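Local atomic coordinates of adenylate kinase (Cryptosporidium parvum Iowa II, PDB entry 3BE4), a protein that probably catalyses the reversible transfer of a phosphoryl group between ATP and AMP, giving two molecules of ADP. Residues A[91-96]-A[182-187]; A[96-101]-A[188-193]. One frame throughout, in Å; residues are numbered along the deposited sequence.

How the interactions relate
Interactions 1 and 2 follow one another along the same pair of elements: helix 95-108 with the loop before it, and helix 186-192 with the end of helix 170-184. Their centres are about 7 Å apart and they share Pro-96. Pro-92 and Phe-91 bridge them: Pro-92 CG packs on Tyr-191 OH at 3.4 Å, and Phe-91 CD1 lies 3.4 Å from Gln-97 OE1. Both also reach one end of the same bound ligand, bis(adenosine)-5'-pentaphosphate. Arg-93 of interaction 1 holds its phosphate and flanks the adenine, whose Watson-Crick edge is read by Gln-97 of interaction 2, so one continuous run of residues serves both parts of that nucleotide.

Interaction 1 of 2, residues A[91-96]-A[182-187]; sequences FPRTIP and KQTAPL. With AP5 (bis(adenosine)-5'-pentaphosphate), chain C.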
loop_
_atom_site.group_PDB
_atom_site.type_symbol
_atom_site.label_atom_id
_atom_site.label_comp_id
_atom_site.label_asym_id
_atom_site.label_seq_id
_atom_site.Cartn_x
_atom_site.Cartn_y
_atom_site.Cartn_z
ATOM N N PHE A 91 0.396 -3.049 4.476
ATOM C CA PHE A 91 0.579 -3.438 5.915
ATOM C C PHE A 91 -0.818 -3.632 6.387
ATOM O O PHE A 91 -1.676 -2.792 6.122
ATOM C CB PHE A 91 1.242 -2.277 6.729
ATOM C CG PHE A 91 1.299 -2.573 8.175
ATOM C CD1 PHE A 91 2.441 -3.170 8.742
ATOM C CD2 PHE A 91 0.182 -2.370 8.950
ATOM C CE1 PHE A 91 2.416 -3.520 10.136
ATOM C CE2 PHE A 91 0.207 -2.697 10.341
ATOM C CZ PHE A 91 1.287 -3.303 10.899
ATOM N N PRO A 92 -1.044 -4.624 7.180
ATOM C CA PRO A 92 -0.074 -5.749 7.438
ATOM C C PRO A 92 0.213 -6.617 6.241
ATOM O O PRO A 92 -0.633 -6.715 5.383
ATOM C CB PRO A 92 -0.872 -6.659 8.479
ATOM C CG PRO A 92 -2.247 -6.294 8.259
ATOM C CD PRO A 92 -2.324 -4.815 7.866
ATOM N N ARG A 93 1.342 -7.330 6.209
ATOM C CA ARG A 93 1.510 -8.207 5.095
ATOM C C ARG A 93 1.950 -9.575 5.625
ATOM O O ARG A 93 2.225 -10.443 4.840
ATOM C CB ARG A 93 2.340 -7.470 3.895
ATOM C CG ARG A 93 3.714 -7.219 4.188
ATOM C CD ARG A 93 4.361 -6.925 2.853
ATOM N NE ARG A 93 4.092 -5.521 2.413
ATOM C CZ ARG A 93 4.370 -5.125 1.177
ATOM N NH1 ARG A 93 4.807 -5.929 0.196
ATOM N NH2 ARG A 93 4.184 -3.795 0.930
ATOM N N THR A 94 1.945 -9.785 6.959
ATOM C CA THR A 94 2.158 -11.110 7.547
ATOM C C THR A 94 1.146 -11.218 8.713
ATOM O O THR A 94 0.621 -10.222 9.219
ATOM C CB THR A 94 3.557 -11.304 8.167
ATOM O OG1 THR A 94 3.713 -10.359 9.280
ATOM C CG2 THR A 94 4.637 -11.111 7.160
ATOM N N ILE A 95 0.927 -12.434 9.185
ATOM C CA ILE A 95 0.051 -12.668 10.279
ATOM C C ILE A 95 0.611 -11.998 11.562
ATOM O O ILE A 95 -0.222 -11.366 12.207
ATOM C CB ILE A 95 -0.205 -14.258 10.489
ATOM C CG1 ILE A 95 -0.939 -14.795 9.298
ATOM C CG2 ILE A 95 -1.025 -14.446 11.740
ATOM C CD1 ILE A 95 -2.381 -14.176 9.185
ATOM N N PRO A 96 1.924 -12.119 11.945
ATOM C CA PRO A 96 2.417 -11.334 13.111
ATOM C C PRO A 96 2.182 -9.842 13.007
ATOM O O PRO A 96 1.856 -9.206 13.992
ATOM C CB PRO A 96 3.904 -11.711 13.268
ATOM C CG PRO A 96 3.905 -13.113 12.613
ATOM C CD PRO A 96 2.961 -13.082 11.448
ATOM N N LYS A 182 2.835 -16.644 -0.335
ATOM C CA LYS A 182 3.129 -17.466 0.850
ATOM C C LYS A 182 2.666 -16.824 2.168
ATOM O O LYS A 182 2.090 -17.483 3.095
ATOM C CB LYS A 182 4.630 -17.753 0.904
ATOM C CG LYS A 182 5.011 -18.793 -0.150
ATOM C CD LYS A 182 6.598 -18.987 -0.187
ATOM C CE LYS A 182 7.119 -20.142 -1.157
ATOM N NZ LYS A 182 6.281 -20.464 -2.335
ATOM N N GLN A 183 2.957 -15.540 2.361
ATOM C CA GLN A 183 2.858 -14.859 3.671
ATOM C C GLN A 183 1.722 -13.886 3.786
ATOM O O GLN A 183 1.190 -13.701 4.907
ATOM C CB GLN A 183 4.189 -14.167 4.027
ATOM C CG GLN A 183 5.208 -15.233 4.390
ATOM C CD GLN A 183 6.539 -14.708 4.787
ATOM O OE1 GLN A 183 6.709 -14.093 5.839
ATOM N NE2 GLN A 183 7.522 -14.966 3.949
ATOM N N THR A 184 1.373 -13.216 2.670
ATOM C CA THR A 184 0.377 -12.114 2.751
ATOM C C THR A 184 -0.996 -12.642 2.447
ATOM O O THR A 184 -1.925 -12.271 3.100
ATOM C CB THR A 184 0.769 -11.020 1.771
ATOM O OG1 THR A 184 2.094 -10.607 2.094
ATOM C CG2 THR A 184 -0.241 -9.813 1.924
ATOM N N ALA A 185 -1.132 -13.479 1.409
ATOM C CA ALA A 185 -2.424 -14.009 1.019
ATOM C C ALA A 185 -3.294 -14.650 2.152
ATOM O O ALA A 185 -4.527 -14.454 2.113
ATOM C CB ALA A 185 -2.250 -14.927 -0.135
ATOM N N PRO A 186 -2.679 -15.302 3.155
ATOM C CA PRO A 186 -3.386 -15.803 4.374
ATOM C C PRO A 186 -4.163 -14.781 5.174
ATOM O O PRO A 186 -5.064 -15.134 5.967
ATOM C CB PRO A 186 -2.245 -16.271 5.273
ATOM C CG PRO A 186 -1.258 -16.825 4.330
ATOM C CD PRO A 186 -1.248 -15.733 3.225
ATOM N N LEU A 187 -3.787 -13.514 5.002
ATOM C CA LEU A 187 -4.523 -12.439 5.624
ATOM C C LEU A 187 -5.924 -12.274 5.079
ATOM O O LEU A 187 -6.759 -11.687 5.769
ATOM C CB LEU A 187 -3.780 -11.108 5.498
ATOM C CG LEU A 187 -2.462 -11.016 6.208
ATOM C CD1 LEU A 187 -1.888 -9.666 5.720
ATOM C CD2 LEU A 187 -2.680 -10.931 7.712
HETATM P PA AP5 C . 5.704 -1.229 -1.487
HETATM O O1A AP5 C . 6.214 0.172 -1.862
HETATM O O2A AP5 C . 4.413 -1.370 -0.828
HETATM O O3A AP5 C . 5.749 -2.159 -2.789
HETATM P PB AP5 C . 4.883 -3.427 -3.198
HETATM O O1B AP5 C . 4.392 -4.130 -2.027
HETATM O O2B AP5 C . 5.686 -4.163 -4.279
HETATM O O3B AP5 C . 3.586 -2.639 -3.920
HETATM P PG AP5 C . 3.589 -1.458 -4.948
HETATM O O1G AP5 C . 4.524 -1.814 -6.051
HETATM O O2G AP5 C . 3.792 -0.221 -4.174
HETATM O O3G AP5 C . 2.095 -1.656 -5.423
HETATM P PD AP5 C . 0.733 -0.762 -5.324
HETATM O O1D AP5 C . 1.022 0.420 -4.503
HETATM O O2D AP5 C . -0.331 -1.717 -4.973
HETATM O O3D AP5 C . 0.481 -0.388 -6.859
HETATM P PE AP5 C . 0.598 1.042 -7.552
HETATM O O1E AP5 C . 1.925 1.549 -7.345
HETATM O O2E AP5 C . -0.571 1.933 -7.185
HETATM O O5F AP5 C . 6.733 -2.007 -0.542
HETATM C C5F AP5 C . 8.097 -1.837 -0.958
HETATM C C4F AP5 C . 8.846 -3.025 -0.224
HETATM O O4F AP5 C . 9.076 -2.598 1.098
HETATM C C3F AP5 C . 8.179 -4.344 -0.117
HETATM O O3F AP5 C . 8.354 -5.122 -1.280
HETATM C C2F AP5 C . 9.000 -4.884 1.073
HETATM O O2F AP5 C . 10.400 -5.152 0.674
HETATM C C1F AP5 C . 9.033 -3.703 2.027
HETATM N N9A AP5 C . 7.846 -3.674 2.839
HETATM C C8A AP5 C . 6.829 -2.688 2.701
HETATM N N7A AP5 C . 5.871 -2.899 3.588
HETATM C C5A AP5 C . 6.268 -4.005 4.367
HETATM C C6A AP5 C . 5.681 -4.611 5.461
HETATM N N6A AP5 C . 4.465 -4.402 5.979
HETATM N N1A AP5 C . 6.416 -5.711 5.969
HETATM C C2A AP5 C . 7.600 -5.983 5.465
HETATM N N3A AP5 C . 8.216 -5.414 4.406
HETATM C C4A AP5 C . 7.520 -4.303 3.883
HETATM O O5J AP5 C . 0.318 0.642 -9.045
HETATM C C5J AP5 C . 1.362 -0.114 -9.833
HETATM C C4J AP5 C . 1.197 0.387 -11.284
HETATM O O4J AP5 C . -0.078 0.091 -11.885
HETATM C C3J AP5 C . 1.507 1.880 -11.416
HETATM O O3J AP5 C . 2.202 2.106 -12.624
HETATM C C2J AP5 C . 0.097 2.357 -11.577
HETATM O O2J AP5 C . 0.048 3.560 -12.331
HETATM C C1J AP5 C . -0.667 1.407 -12.391
HETATM N N9B AP5 C . -2.068 1.222 -12.171
HETATM C C8B AP5 C . -2.758 1.382 -10.970
HETATM N N7B AP5 C . -4.044 1.043 -11.181
HETATM C C5B AP5 C . -4.189 0.677 -12.497
HETATM C C6B AP5 C . -5.249 0.071 -13.242
HETATM N N6B AP5 C . -6.437 -0.118 -12.666
HETATM N N1B AP5 C . -5.023 -0.225 -14.552
HETATM C C2B AP5 C . -3.738 -0.082 -15.095
HETATM N N3B AP5 C . -2.660 0.404 -14.407
HETATM C C4B AP5 C . -2.854 0.698 -13.069
HETATM O O HOH W 1 3.108 -8.619 0.133
HETATM O O HOH W 2 1.950 -14.602 7.408
#
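The hydroxyl of Thr-184 joins the two segments directly: OG1 donates to the backbone oxygen of Arg-93, OG1 to O 2.8 Å. It approaches in the carbonyl plane on a lone pair, with a C=O...donor angle of 133°. The first torsion of Thr-184 sets OG1 anti to its own carbonyl carbon (chi1 -57°), leaving CG2 to lie against the Arg-93 backbone. Thr-184 CA, 3.3 Å from Arg-93 O, adds a C-H...O contact to the grip on this oxygen. OG1 also accepts from a water at 3.0 Å, which in turn takes a weak bond from Arg-93 NH1.

A second water links the backbones farther along, accepting from Ile-95 N and donating to Gln-183 O. Apolar contacts complete the seam. Leu-187 reaches in with its two methyls divided: CD1 lies 3.2 Å from the O of Pro-92, a residue preceded by a cis peptide bond, whereas CD2 meets Ile-95 CD1 at 3.6 Å as the two side chains pass one another, heading opposite ways. Thr-94, at the N-cap of helix 95-108, turns OG1 to Asp-66 and to Gln-97 N, while its CG2 runs alongside Gln-183.

From this anchored backbone the Arg-93 side chain departs toward the ligand, bent at chi3 (79°), which places NE by the adenine. Adenine C8A lies over one face of the guanidinium. NH1 and NH2 both donate to the same phosphate oxygen, AP5 O1B, at 2.9 and 3.0 Å, and NH2 adds a weak bond to O2A; NE is held by Gly-90 O. With its carbonyl fixed by Thr-184 and its NE by Gly-90, Arg-93 keeps NH1 and NH2 turned to O1B, consistent with a role in holding the phosphates.

Interaction 2 of 2, residues A[96-101]-A[188-193]; sequences PQAEGL and VKFYED. With AP5 (bis(adenosine)-5'-pentaphosphate), chain C.
Ala-98 sets its methyl over the face of the Phe-190 ring, a CH-pi contact in which CB stands 3.9 Å from the ring centroid and 21° off the ring normal. The methyl is shifted somewhat toward the rim, closest to CZ. With CG anti to the backbone N, Phe-190 starts out toward helix 95-108. Tyr-191, the next residue, has CG anti to its carbonyl carbon, beside the backbone N, yet its phenol end comes round to the same methyl: Tyr-191 OH is 3.5 Å from Ala-98 CB. The two rings are themselves turned edge against face, with Phe-190 CD2 poised 3.5 Å above the plane of the Tyr-191 ring, over its centre.

Polar contact between the helices passes through a single water. It lies at the edge of the tyrosine ring, in its plane, 2.7 Å from Tyr-191 OH, and donates to Ala-98 O at 2.9 Å. The two aromatic side chains, reaching the small Ala-98, fill the space between the axes of 96-101 and 188-192, which are 11.5 Å apart and run roughly the same way, their N-to-C directions differing by 32°.

Gln-97, also on helix 95-108, turns to the ligand. Its OE1 accepts from AP5 N6A at 3.0 Å with an N-H...O angle of 163°, and NE2 donates to N1A, the paired pattern that identifies an adenine. Arg-93 N also bonds to OE1, and NE2 to Asp-66 OD1, which fixes the amide's rotation.

The Tyr-191 ring continues inward to Ile-9, Ile-11 and Val-115, on the central parallel sheet. Helix 95-108 connects strand 86-89 to strand 114-119 in a beta-alpha-beta crossover, and helix 186-192 precedes strand 197-201, as befits the 2-3-1-4-5 strand order of the adenylate kinase core in the P-loop NTPase clan.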
loop_
_atom_site.group_PDB
_atom_site.type_symbol
_atom_site.label_atom_id
_atom_site.label_comp_id
_atom_site.label_asym_id
_atom_site.label_seq_id
_atom_site.Cartn_x
_atom_site.Cartn_y
_atom_site.Cartn_z
ATOM N N PRO A 96 1.924 -12.119 11.945
ATOM C CA PRO A 96 2.417 -11.334 13.111
ATOM C C PRO A 96 2.182 -9.842 13.007
ATOM O O PRO A 96 1.856 -9.206 13.992
ATOM C CB PRO A 96 3.904 -11.711 13.268
ATOM C CG PRO A 96 3.905 -13.113 12.613
ATOM C CD PRO A 96 2.961 -13.082 11.448
ATOM N N GLN A 97 2.211 -9.323 11.792
ATOM C CA GLN A 97 1.854 -7.825 11.673
ATOM C C GLN A 97 0.405 -7.579 11.912
ATOM O O GLN A 97 0.084 -6.542 12.473
ATOM C CB GLN A 97 2.217 -7.378 10.289
ATOM C CG GLN A 97 3.736 -7.326 10.125
ATOM C CD GLN A 97 4.172 -6.901 8.680
ATOM O OE1 GLN A 97 3.359 -6.301 7.977
ATOM N NE2 GLN A 97 5.397 -7.326 8.227
ATOM N N ALA A 98 -0.477 -8.463 11.428
ATOM C CA ALA A 98 -1.947 -8.322 11.664
ATOM C C ALA A 98 -2.248 -8.383 13.197
ATOM O O ALA A 98 -3.055 -7.618 13.708
ATOM C CB ALA A 98 -2.751 -9.431 10.948
ATOM N N GLU A 99 -1.616 -9.346 13.843
ATOM C CA GLU A 99 -1.830 -9.481 15.311
ATOM C C GLU A 99 -1.268 -8.232 16.015
ATOM O O GLU A 99 -1.827 -7.814 17.048
ATOM C CB GLU A 99 -1.144 -10.781 15.817
ATOM C CG GLU A 99 -1.738 -12.048 15.175
ATOM C CD GLU A 99 -0.940 -13.288 15.447
ATOM O OE1 GLU A 99 0.335 -13.222 15.579
ATOM O OE2 GLU A 99 -1.636 -14.361 15.438
ATOM N N GLY A 100 -0.121 -7.716 15.543
ATOM C CA GLY A 100 0.537 -6.573 16.172
ATOM C C GLY A 100 -0.391 -5.395 15.963
ATOM O O GLY A 100 -0.610 -4.627 16.868
ATOM N N LEU A 101 -0.955 -5.239 14.762
ATOM C CA LEU A 101 -1.938 -4.176 14.562
ATOM C C LEU A 101 -3.208 -4.279 15.458
ATOM O O LEU A 101 -3.675 -3.232 15.986
ATOM C CB LEU A 101 -2.404 -4.123 13.069
ATOM C CG LEU A 101 -3.485 -3.006 12.728
ATOM C CD1 LEU A 101 -2.944 -1.605 13.030
ATOM C CD2 LEU A 101 -3.932 -3.189 11.287
ATOM N N VAL A 188 -6.203 -12.767 3.878
ATOM C CA VAL A 188 -7.560 -12.633 3.370
ATOM C C VAL A 188 -8.492 -13.472 4.265
ATOM O O VAL A 188 -9.519 -12.981 4.721
ATOM C CB VAL A 188 -7.680 -13.134 1.961
ATOM C CG1 VAL A 188 -9.115 -13.043 1.497
ATOM C CG2 VAL A 188 -6.867 -12.242 1.059
ATOM N N LYS A 189 -8.103 -14.705 4.572
ATOM C CA LYS A 189 -8.974 -15.488 5.508
ATOM C C LYS A 189 -9.041 -14.898 6.906
ATOM O O LYS A 189 -10.114 -14.873 7.509
ATOM C CB LYS A 189 -8.488 -16.966 5.460
ATOM C CG LYS A 189 -8.878 -17.480 4.122
ATOM C CD LYS A 189 -8.575 -18.954 3.885
ATOM C CE LYS A 189 -8.884 -19.399 2.402
ATOM N NZ LYS A 189 -10.291 -19.215 1.876
ATOM N N PHE A 190 -7.916 -14.355 7.402
ATOM C CA PHE A 190 -7.781 -13.732 8.705
ATOM C C PHE A 190 -8.867 -12.686 8.819
ATOM O O PHE A 190 -9.581 -12.606 9.835
ATOM C CB PHE A 190 -6.404 -13.079 8.860
ATOM C CG PHE A 190 -6.142 -12.421 10.216
ATOM C CD1 PHE A 190 -5.388 -13.082 11.235
ATOM C CD2 PHE A 190 -6.550 -11.130 10.458
ATOM C CE1 PHE A 190 -5.124 -12.475 12.450
ATOM C CE2 PHE A 190 -6.292 -10.496 11.678
ATOM C CZ PHE A 190 -5.559 -11.132 12.686
ATOM N N TYR A 191 -9.003 -11.846 7.802
ATOM C CA TYR A 191 -10.016 -10.776 7.856
ATOM C C TYR A 191 -11.408 -11.174 7.488
ATOM O O TYR A 191 -12.371 -10.494 7.911
ATOM C CB TYR A 191 -9.545 -9.533 7.057
ATOM C CG TYR A 191 -8.403 -8.893 7.798
ATOM C CD1 TYR A 191 -8.556 -8.315 9.066
ATOM C CD2 TYR A 191 -7.098 -8.852 7.215
ATOM C CE1 TYR A 191 -7.459 -7.713 9.782
ATOM C CE2 TYR A 191 -6.022 -8.251 7.898
ATOM C CZ TYR A 191 -6.183 -7.725 9.191
ATOM O OH TYR A 191 -5.109 -7.176 9.804
ATOM N N GLU A 192 -11.555 -12.165 6.620
ATOM C CA GLU A 192 -12.906 -12.733 6.332
ATOM C C GLU A 192 -13.477 -13.348 7.602
ATOM O O GLU A 192 -14.669 -13.241 7.868
ATOM C CB GLU A 192 -12.773 -13.821 5.326
ATOM C CG GLU A 192 -12.624 -13.214 3.958
ATOM C CD GLU A 192 -12.604 -14.319 2.878
ATOM O OE1 GLU A 192 -12.127 -15.467 3.170
ATOM O OE2 GLU A 192 -13.032 -14.022 1.746
ATOM N N ASP A 193 -12.626 -13.977 8.387
ATOM C CA ASP A 193 -13.050 -14.533 9.723
ATOM C C ASP A 193 -13.530 -13.514 10.726
ATOM O O ASP A 193 -14.326 -13.852 11.614
ATOM C CB ASP A 193 -11.960 -15.406 10.339
ATOM C CG ASP A 193 -11.793 -16.741 9.564
ATOM O OD1 ASP A 193 -12.614 -17.042 8.669
ATOM O OD2 ASP A 193 -10.811 -17.483 9.826
HETATM P PA AP5 C . 5.704 -1.229 -1.487
HETATM O O1A AP5 C . 6.214 0.172 -1.862
HETATM O O2A AP5 C . 4.413 -1.370 -0.828
HETATM O O3A AP5 C . 5.749 -2.159 -2.789
HETATM P PB AP5 C . 4.883 -3.427 -3.198
HETATM O O1B AP5 C . 4.392 -4.130 -2.027
HETATM O O2B AP5 C . 5.686 -4.163 -4.279
HETATM O O3B AP5 C . 3.586 -2.639 -3.920
HETATM P PG AP5 C . 3.589 -1.458 -4.948
HETATM O O1G AP5 C . 4.524 -1.814 -6.051
HETATM O O2G AP5 C . 3.792 -0.221 -4.174
HETATM O O3G AP5 C . 2.095 -1.656 -5.423
HETATM P PD AP5 C . 0.733 -0.762 -5.324
HETATM O O1D AP5 C . 1.022 0.420 -4.503
HETATM O O2D AP5 C . -0.331 -1.717 -4.973
HETATM O O3D AP5 C . 0.481 -0.388 -6.859
HETATM P PE AP5 C . 0.598 1.042 -7.552
HETATM O O1E AP5 C . 1.925 1.549 -7.345
HETATM O O2E AP5 C . -0.571 1.933 -7.185
HETATM O O5F AP5 C . 6.733 -2.007 -0.542
HETATM C C5F AP5 C . 8.097 -1.837 -0.958
HETATM C C4F AP5 C . 8.846 -3.025 -0.224
HETATM O O4F AP5 C . 9.076 -2.598 1.098
HETATM C C3F AP5 C . 8.179 -4.344 -0.117
HETATM O O3F AP5 C . 8.354 -5.122 -1.280
HETATM C C2F AP5 C . 9.000 -4.884 1.073
HETATM O O2F AP5 C . 10.400 -5.152 0.674
HETATM C C1F AP5 C . 9.033 -3.703 2.027
HETATM N N9A AP5 C . 7.846 -3.674 2.839
HETATM C C8A AP5 C . 6.829 -2.688 2.701
HETATM N N7A AP5 C . 5.871 -2.899 3.588
HETATM C C5A AP5 C . 6.268 -4.005 4.367
HETATM C C6A AP5 C . 5.681 -4.611 5.461
HETATM N N6A AP5 C . 4.465 -4.402 5.979
HETATM N N1A AP5 C . 6.416 -5.711 5.969
HETATM C C2A AP5 C . 7.600 -5.983 5.465
HETATM N N3A AP5 C . 8.216 -5.414 4.406
HETATM C C4A AP5 C . 7.520 -4.303 3.883
HETATM O O5J AP5 C . 0.318 0.642 -9.045
HETATM C C5J AP5 C . 1.362 -0.114 -9.833
HETATM C C4J AP5 C . 1.197 0.387 -11.284
HETATM O O4J AP5 C . -0.078 0.091 -11.885
HETATM C C3J AP5 C . 1.507 1.880 -11.416
HETATM O O3J AP5 C . 2.202 2.106 -12.624
HETATM C C2J AP5 C . 0.097 2.357 -11.577
HETATM O O2J AP5 C . 0.048 3.560 -12.331
HETATM C C1J AP5 C . -0.667 1.407 -12.391
HETATM N N9B AP5 C . -2.068 1.222 -12.171
HETATM C C8B AP5 C . -2.758 1.382 -10.970
HETATM N N7B AP5 C . -4.044 1.043 -11.181
HETATM C C5B AP5 C . -4.189 0.677 -12.497
HETATM C C6B AP5 C . -5.249 0.071 -13.242
HETATM N N6B AP5 C . -6.437 -0.118 -12.666
HETATM N N1B AP5 C . -5.023 -0.225 -14.552
HETATM C C2B AP5 C . -3.738 -0.082 -15.095
HETATM N N3B AP5 C . -2.660 0.404 -14.407
HETATM C C4B AP5 C . -2.854 0.698 -13.069
HETATM O O HOH W 3 -5.393 -6.561 12.373
#